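Local coordinates for putative metal-dependent hydrolase (Bacillus subtilis, PDB 6KNS), which binds two zinc ions in a metallo-beta-lactamase fold and is a putative metal-dependent hydrolase, possibly related to short-form tRNA 3'-processing endoribonucleases, at residues S26-Q31 with V156-D161; T132-K137 with I169-N174; E212-H217 with S244-E249. All coordinates share one frame; numbering follows the deposited sequence.

In the fold
The three contacts join parts of a metallo-beta-lactamase fold, an alpha-beta/beta-alpha sandwich of two mixed sheets. Contacts 1 and 3 bridge the sheets: strands 27-32 and 247-249 belong to one, strands 155-158 and 212-216 to the other. Their centres lie about 9 Å apart, and they bring Asp161 and His217, from the chain following two strands of one sheet, to a shared zinc ion. Contact 2, centred about 12 Å from contact 1 and about 18 Å from contact 3, packs helix 168-171 on strand 131-137, farther from the metals. Along the chain the segments of contacts 1 and 2 alternate, whereas contact 3 opens after both have closed. Val157 touches Phe171 and Ser172, tying contact 1 to contact 2.

Contact 1: residues S26-Q31 with V156-D161; sequences SGYLFQ and VVYTAD. With ZN (zinc ion), chain H; ZN (zinc ion), chain G.
The rings of Tyr28 and Tyr158 meet obliquely, their planes 53° apart and their centroids 5.0 Å from each other, with Tyr28 CE2 3.6 Å from Tyr158 CE1. One face of the Tyr158 ring carries the backbone N of Ala160 over its centre, 3.5 Å above the plane. Water 1 lies in plane at the edge of both tyrosine rings. The Phe30 ring turns an edge to Val156, whose CG1 comes within 3.9 Å of Phe30 CE2; Tyr28 O is also at its edge. The Val156 methyl reaches this edge with CG1 anti to the backbone N (chi1 178°). This is the interior of the metallo-beta-lactamase sandwich: strand 27-32 of one sheet faces strand 155-158 of the other, and the alternate residues Tyr28, Phe30, Val156 and Tyr158 pack between the strands. Toward the dizinc site the packing turns polar. Water 1 donates to Ser26 OG at 2.7 Å and is hydrogen-bonded to Tyr28 OH, while its bond to Tyr158 OH is weak. The two phenols have further partners, Thr216 for Tyr28 and Asp40 for Tyr158. Farther along the chain, Thr159 OG1 bonds to Ala160 O, and Asp161 OD2 bridges both zinc ions, 2.4 Å from the one shared with His65, His67 and His140 and 2.2 Å from the one shared with Asp69, His70 and His217.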
# COMPACT_ATOMS: atom_id res chain seq x y z
N SER A 26 5.43 0.55 8.29
CA SER A 26 6.79 1.04 8.30
C SER A 26 7.30 1.77 7.05
O SER A 26 7.30 1.24 5.96
CB SER A 26 7.75 -0.09 8.64
OG SER A 26 7.48 -0.63 9.93
N GLY A 27 7.78 2.98 7.29
CA GLY A 27 8.45 3.82 6.30
C GLY A 27 9.07 5.03 6.98
O GLY A 27 8.39 5.76 7.73
N TYR A 28 10.37 5.24 6.76
CA TYR A 28 11.12 6.35 7.39
C TYR A 28 11.94 7.11 6.35
O TYR A 28 12.72 6.50 5.61
CB TYR A 28 12.02 5.83 8.50
CG TYR A 28 11.23 5.00 9.44
CD1 TYR A 28 10.63 5.58 10.54
CD2 TYR A 28 11.02 3.66 9.20
CE1 TYR A 28 9.84 4.83 11.40
CE2 TYR A 28 10.24 2.90 10.06
CZ TYR A 28 9.66 3.50 11.17
OH TYR A 28 8.90 2.77 12.01
N LEU A 29 11.78 8.43 6.32
CA LEU A 29 12.46 9.25 5.34
C LEU A 29 13.68 9.88 5.99
O LEU A 29 13.54 10.68 6.92
CB LEU A 29 11.52 10.32 4.80
CG LEU A 29 12.11 11.45 3.95
CD1 LEU A 29 12.74 10.97 2.66
CD2 LEU A 29 11.01 12.43 3.62
N PHE A 30 14.86 9.54 5.48
CA PHE A 30 16.11 10.12 5.93
C PHE A 30 16.63 11.09 4.89
O PHE A 30 16.78 10.73 3.74
CB PHE A 30 17.15 9.03 6.13
CG PHE A 30 16.94 8.19 7.36
CD1 PHE A 30 15.87 7.34 7.45
CD2 PHE A 30 17.83 8.28 8.43
CE1 PHE A 30 15.69 6.57 8.58
CE2 PHE A 30 17.67 7.51 9.55
CZ PHE A 30 16.60 6.67 9.64
N GLN A 31 16.91 12.32 5.30
CA GLN A 31 17.35 13.34 4.38
C GLN A 31 18.61 13.98 4.83
O GLN A 31 18.81 14.23 6.02
CB GLN A 31 16.28 14.40 4.17
CG GLN A 31 15.04 13.87 3.44
CD GLN A 31 13.95 14.93 3.32
OE1 GLN A 31 13.32 15.34 4.32
NE2 GLN A 31 13.74 15.39 2.11
N VAL A 156 21.71 7.52 13.63
CA VAL A 156 20.41 6.98 13.97
C VAL A 156 20.43 5.46 13.86
O VAL A 156 20.92 4.93 12.87
CB VAL A 156 19.30 7.58 13.05
CG1 VAL A 156 17.96 7.00 13.36
CG2 VAL A 156 19.26 9.13 13.18
N VAL A 157 19.87 4.77 14.84
CA VAL A 157 19.77 3.32 14.81
C VAL A 157 18.30 2.98 14.68
O VAL A 157 17.46 3.51 15.42
CB VAL A 157 20.39 2.66 16.07
CG1 VAL A 157 20.07 1.16 16.12
CG2 VAL A 157 21.91 2.88 16.10
N TYR A 158 18.00 2.10 13.73
CA TYR A 158 16.68 1.55 13.47
C TYR A 158 16.76 0.06 13.73
O TYR A 158 17.54 -0.62 13.10
CB TYR A 158 16.33 1.78 12.00
CG TYR A 158 15.07 1.17 11.50
CD1 TYR A 158 13.87 1.30 12.21
CD2 TYR A 158 15.04 0.47 10.28
CE1 TYR A 158 12.66 0.76 11.71
CE2 TYR A 158 13.85 -0.07 9.77
CZ TYR A 158 12.67 0.08 10.49
OH TYR A 158 11.50 -0.45 10.00
N THR A 159 15.98 -0.44 14.68
CA THR A 159 16.00 -1.86 15.02
C THR A 159 15.35 -2.74 13.96
O THR A 159 15.46 -3.96 14.02
CB THR A 159 15.23 -2.16 16.34
OG1 THR A 159 13.84 -1.84 16.16
CG2 THR A 159 15.78 -1.37 17.52
N ALA A 160 14.63 -2.15 13.00
CA ALA A 160 13.71 -2.94 12.20
C ALA A 160 12.88 -3.78 13.18
O ALA A 160 12.54 -3.31 14.29
CB ALA A 160 14.46 -3.80 11.17
N ASP A 161 12.54 -5.00 12.80
CA ASP A 161 11.75 -5.88 13.64
C ASP A 161 12.63 -6.88 14.32
O ASP A 161 13.43 -7.53 13.66
CB ASP A 161 10.78 -6.69 12.80
CG ASP A 161 9.65 -5.86 12.23
OD1 ASP A 161 9.68 -4.60 12.22
OD2 ASP A 161 8.72 -6.52 11.82
ZN ZN H . 8.42 -8.31 10.30
ZN ZN G . 7.08 -5.47 10.69
O HOH W 1 8.80 0.19 12.08

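Contact 2: residues T132-K137 with I169-N174; sequences TITFLK and IPFSEN
Phe171 lays one face of its ring against Leu136 and turns its edge toward the backbone at Thr134. The segment carrying it begins at Ile169 and Pro170, in the short helix 168-171, where the Ile169 side chain starts away from strand 131-137 and packs on Tyr164 and Glu207. At Phe171 the direction reverses. A chi1 of -172° swings the ring away from its own N and out to the strand, and Leu136 CB sits 3.6 Å from its centroid, only 3° off the ring normal, a nearly axial CH-pi contact. The same leucine reaches back along Phe171: Leu136 CD2 lies 3.8 Å from Phe171 CB, the two side chains overlapping antiparallel to each other. Farther out the ring meets main chain: Phe171 CZ is 3.5 Å from Thr134 O, which lies near the ring plane at the edge, and Phe171 CE1 is equally close to Phe135 C. Thr134 OG1 adds a looser approach to Phe171 CE1. No hydrogen bond crosses the contact, which is held by apolar packing and by the ring against the peptides. At Ser172 the chain leaves helical geometry; its OG bonds back to Phe168 O, and Glu173 N still bonds to Pro170 O at 3.2 Å. Arg148, on strand 145-150, donates to Phe171 O and Glu173 O. The short helix thus lies against the sheet that holds strands 131-137, 145-150 and 155-158, Phe171 touching the first and last of these, while Ser172 packs on helix 198-208.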
# COMPACT_ATOMS: atom_id res chain seq x y z
N THR A 132 26.41 6.47 5.68
CA THR A 132 27.09 5.19 5.79
C THR A 132 26.19 4.34 6.68
O THR A 132 25.84 4.77 7.79
CB THR A 132 28.50 5.34 6.41
OG1 THR A 132 29.27 6.26 5.62
CG2 THR A 132 29.24 3.99 6.50
N ILE A 133 25.81 3.15 6.18
CA ILE A 133 24.89 2.25 6.88
C ILE A 133 25.63 0.96 7.22
O ILE A 133 26.35 0.41 6.38
CB ILE A 133 23.64 1.92 5.98
CG1 ILE A 133 23.02 3.21 5.44
CG2 ILE A 133 22.58 1.13 6.77
CD1 ILE A 133 21.82 2.96 4.57
N THR A 134 25.45 0.51 8.46
CA THR A 134 25.93 -0.80 8.91
C THR A 134 24.72 -1.56 9.48
O THR A 134 23.69 -0.94 9.81
CB THR A 134 27.06 -0.71 9.98
OG1 THR A 134 26.68 0.22 10.99
CG2 THR A 134 28.46 -0.31 9.37
N PHE A 135 24.84 -2.87 9.61
CA PHE A 135 23.68 -3.78 9.78
C PHE A 135 23.87 -4.74 10.95
O PHE A 135 24.98 -5.12 11.24
CB PHE A 135 23.50 -4.61 8.52
CG PHE A 135 23.29 -3.78 7.29
CD1 PHE A 135 22.02 -3.30 6.97
CD2 PHE A 135 24.34 -3.39 6.52
CE1 PHE A 135 21.81 -2.48 5.86
CE2 PHE A 135 24.14 -2.60 5.39
CZ PHE A 135 22.87 -2.13 5.08
N LEU A 136 22.77 -5.14 11.58
CA LEU A 136 22.77 -6.23 12.56
C LEU A 136 21.59 -7.16 12.25
O LEU A 136 20.44 -6.70 12.13
CB LEU A 136 22.65 -5.68 13.98
CG LEU A 136 22.52 -6.67 15.14
CD1 LEU A 136 23.82 -7.49 15.32
CD2 LEU A 136 22.16 -5.93 16.45
N LYS A 137 21.86 -8.46 12.12
CA LYS A 137 20.76 -9.42 11.94
C LYS A 137 19.87 -9.46 13.18
O LYS A 137 20.37 -9.46 14.30
CB LYS A 137 21.32 -10.80 11.68
CG LYS A 137 20.32 -11.75 11.05
CD LYS A 137 21.11 -12.98 10.48
CE LYS A 137 20.16 -14.00 9.87
NZ LYS A 137 19.05 -14.28 10.84
N ILE A 169 22.96 -3.74 21.92
CA ILE A 169 23.52 -2.72 22.79
C ILE A 169 24.80 -2.15 22.21
O ILE A 169 24.88 -0.94 22.02
CB ILE A 169 23.66 -3.20 24.25
CG1 ILE A 169 22.27 -3.26 24.89
CG2 ILE A 169 24.57 -2.28 25.08
CD1 ILE A 169 22.22 -4.05 26.20
N PRO A 170 25.81 -3.01 21.92
CA PRO A 170 26.99 -2.51 21.20
C PRO A 170 26.66 -1.92 19.83
O PRO A 170 27.23 -0.91 19.45
CB PRO A 170 27.86 -3.76 21.02
CG PRO A 170 27.37 -4.75 22.01
CD PRO A 170 25.99 -4.40 22.40
N PHE A 171 25.77 -2.56 19.09
CA PHE A 171 25.36 -2.02 17.80
C PHE A 171 24.85 -0.58 17.86
O PHE A 171 25.17 0.23 17.00
CB PHE A 171 24.27 -2.90 17.19
CG PHE A 171 23.91 -2.52 15.77
CD1 PHE A 171 24.85 -2.66 14.74
CD2 PHE A 171 22.63 -2.08 15.46
CE1 PHE A 171 24.51 -2.33 13.41
CE2 PHE A 171 22.27 -1.76 14.16
CZ PHE A 171 23.19 -1.89 13.13
N SER A 172 24.05 -0.27 18.88
CA SER A 172 23.39 1.04 19.00
C SER A 172 24.21 2.03 19.82
O SER A 172 23.73 3.13 20.10
CB SER A 172 22.02 0.89 19.67
OG SER A 172 21.22 -0.10 19.04
N GLU A 173 25.44 1.66 20.20
CA GLU A 173 26.24 2.47 21.12
C GLU A 173 26.38 3.95 20.72
O GLU A 173 26.84 4.30 19.63
CB GLU A 173 27.65 1.87 21.33
CG GLU A 173 28.37 2.57 22.48
CD GLU A 173 29.62 1.83 22.98
OE1 GLU A 173 30.23 1.06 22.20
OE2 GLU A 173 29.98 2.05 24.15
N ASN A 174 25.96 4.80 21.64
CA ASN A 174 26.01 6.24 21.47
C ASN A 174 25.18 6.79 20.32
O ASN A 174 25.40 7.92 19.92
CB ASN A 174 27.46 6.72 21.39
CG ASN A 174 28.27 6.31 22.61
OD1 ASN A 174 29.44 5.97 22.50
ND2 ASN A 174 27.65 6.35 23.79

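Contact 3: residues E212-H217 with S244-E249. With ZN (zinc ion), chain G.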
# COMPACT_ATOMS: atom_id res chain seq x y z
N GLU A 212 18.15 9.58 22.56
CA GLU A 212 16.73 9.53 22.81
C GLU A 212 16.13 8.31 22.13
O GLU A 212 16.79 7.69 21.29
CB GLU A 212 16.04 10.81 22.34
CG GLU A 212 15.88 10.95 20.83
CD GLU A 212 15.27 12.28 20.44
OE1 GLU A 212 16.05 13.24 20.40
OE2 GLU A 212 14.05 12.35 20.14
N LEU A 213 14.89 8.00 22.49
CA LEU A 213 14.21 6.79 22.05
C LEU A 213 12.88 7.12 21.38
O LEU A 213 12.10 7.92 21.92
CB LEU A 213 14.02 5.82 23.23
CG LEU A 213 13.27 4.51 23.00
CD1 LEU A 213 13.97 3.69 21.90
CD2 LEU A 213 13.12 3.71 24.30
N LEU A 214 12.64 6.52 20.21
CA LEU A 214 11.38 6.63 19.47
C LEU A 214 10.77 5.25 19.27
O LEU A 214 11.37 4.39 18.66
CB LEU A 214 11.60 7.26 18.09
CG LEU A 214 10.34 7.51 17.24
CD1 LEU A 214 9.46 8.60 17.87
CD2 LEU A 214 10.70 7.90 15.82
N LEU A 215 9.58 5.07 19.81
CA LEU A 215 8.91 3.80 19.79
C LEU A 215 8.01 3.73 18.56
O LEU A 215 7.23 4.63 18.30
CB LEU A 215 8.08 3.65 21.07
CG LEU A 215 8.88 3.77 22.39
CD1 LEU A 215 7.93 3.69 23.61
CD2 LEU A 215 9.99 2.70 22.50
N THR A 216 8.10 2.63 17.82
CA THR A 216 7.36 2.50 16.58
C THR A 216 6.88 1.03 16.36
O THR A 216 6.94 0.18 17.28
CB THR A 216 8.25 3.04 15.42
OG1 THR A 216 7.48 3.10 14.22
CG2 THR A 216 9.51 2.17 15.20
N HIS A 217 6.36 0.75 15.17
CA HIS A 217 5.81 -0.56 14.84
C HIS A 217 4.71 -0.90 15.83
O HIS A 217 4.68 -1.98 16.42
CB HIS A 217 6.89 -1.62 14.84
CG HIS A 217 6.63 -2.75 13.91
ND1 HIS A 217 5.88 -3.85 14.26
CD2 HIS A 217 7.00 -2.92 12.61
CE1 HIS A 217 5.83 -4.68 13.23
NE2 HIS A 217 6.49 -4.14 12.21
N SER A 244 2.97 9.34 11.82
CA SER A 244 3.31 9.92 10.50
C SER A 244 3.53 11.40 10.72
O SER A 244 2.76 12.02 11.42
CB SER A 244 2.19 9.72 9.44
OG SER A 244 1.94 8.34 9.19
N GLY A 245 4.60 11.94 10.18
CA GLY A 245 4.91 13.36 10.33
C GLY A 245 5.88 13.70 11.44
O GLY A 245 6.39 14.83 11.53
N PHE A 246 6.10 12.76 12.34
CA PHE A 246 7.09 12.98 13.38
C PHE A 246 8.46 13.31 12.75
O PHE A 246 8.95 12.57 11.91
CB PHE A 246 7.23 11.74 14.27
CG PHE A 246 8.22 11.91 15.39
CD1 PHE A 246 9.57 11.64 15.19
CD2 PHE A 246 7.80 12.34 16.64
CE1 PHE A 246 10.48 11.80 16.20
CE2 PHE A 246 8.72 12.50 17.69
CZ PHE A 246 10.05 12.24 17.46
N VAL A 247 9.10 14.39 13.21
CA VAL A 247 10.36 14.84 12.64
C VAL A 247 11.40 14.83 13.74
O VAL A 247 11.18 15.36 14.82
CB VAL A 247 10.25 16.26 11.97
CG1 VAL A 247 11.59 16.88 11.72
CG2 VAL A 247 9.40 16.23 10.64
N TRP A 248 12.53 14.19 13.45
CA TRP A 248 13.74 14.31 14.27
C TRP A 248 14.81 14.96 13.42
O TRP A 248 15.02 14.56 12.28
CB TRP A 248 14.26 12.94 14.72
CG TRP A 248 15.48 13.04 15.57
CD1 TRP A 248 15.51 13.19 16.93
CD2 TRP A 248 16.84 12.99 15.15
NE1 TRP A 248 16.80 13.22 17.37
CE2 TRP A 248 17.64 13.10 16.30
CE3 TRP A 248 17.47 12.85 13.91
CZ2 TRP A 248 19.02 13.07 16.26
CZ3 TRP A 248 18.87 12.83 13.87
CH2 TRP A 248 19.62 12.95 15.04
N GLU A 249 15.50 15.94 13.97
CA GLU A 249 16.56 16.58 13.21
C GLU A 249 17.73 16.94 14.13
O GLU A 249 17.54 17.43 15.23
CB GLU A 249 15.99 17.80 12.49
CG GLU A 249 16.96 18.46 11.53
CD GLU A 249 16.27 19.29 10.45
OE1 GLU A 249 15.08 19.63 10.60
OE2 GLU A 249 16.93 19.61 9.44
ZN ZN G . 7.08 -5.47 10.69
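Leu214 and Phe246 meet methyl to ring face, and Glu212 and Trp248 meet carboxylate to ring edge, two pairings that join the two sheets of the metallo-beta-lactamase sandwich close to the chain's C-terminus. Strand 212-216 belongs to the sheet that holds strands 155-158 and 177-181; strand 247-249 is an outermost strand, within this chain, of the sheet that holds strands 7-13 and 27-32. Alternate residues of both segments, Glu212 and Leu214 on one side and Phe246 and Trp248 on the other, point toward the opposing segment. Leu214 places CD1 over the Phe246 ring, 3.8 Å from its centroid and 14° off the ring normal, displaced from the centre toward the rim. The other methyl, Leu214 CD2, approaches the same ring at Phe246 CE1, 3.9 Å away. On the side of the aromatic residue, the extended chi1 of -179° carries the Phe246 ring straight out toward strand 212-216. Val11 of strand 7-13 touches both residues.

The pair Glu212-Trp248 is polar. The carboxylate stands almost perpendicular to the indole, 85° between the planes, and its OE1 lies in the indole plane at the edge that bears the N-H. The resulting bond from Trp248 NE1 to Glu212 OE1, 3.1 Å long, is weak, because it is bent to 136° at the hydrogen. The side chain of Glu212 also comes within about 4 Å of a bound calcium ion, and Leu177 of strand 177-181 packs against both partners. At its far end strand 212-216 runs on to the dizinc site, where His217 NE2 lies 2.1 Å from a zinc ion.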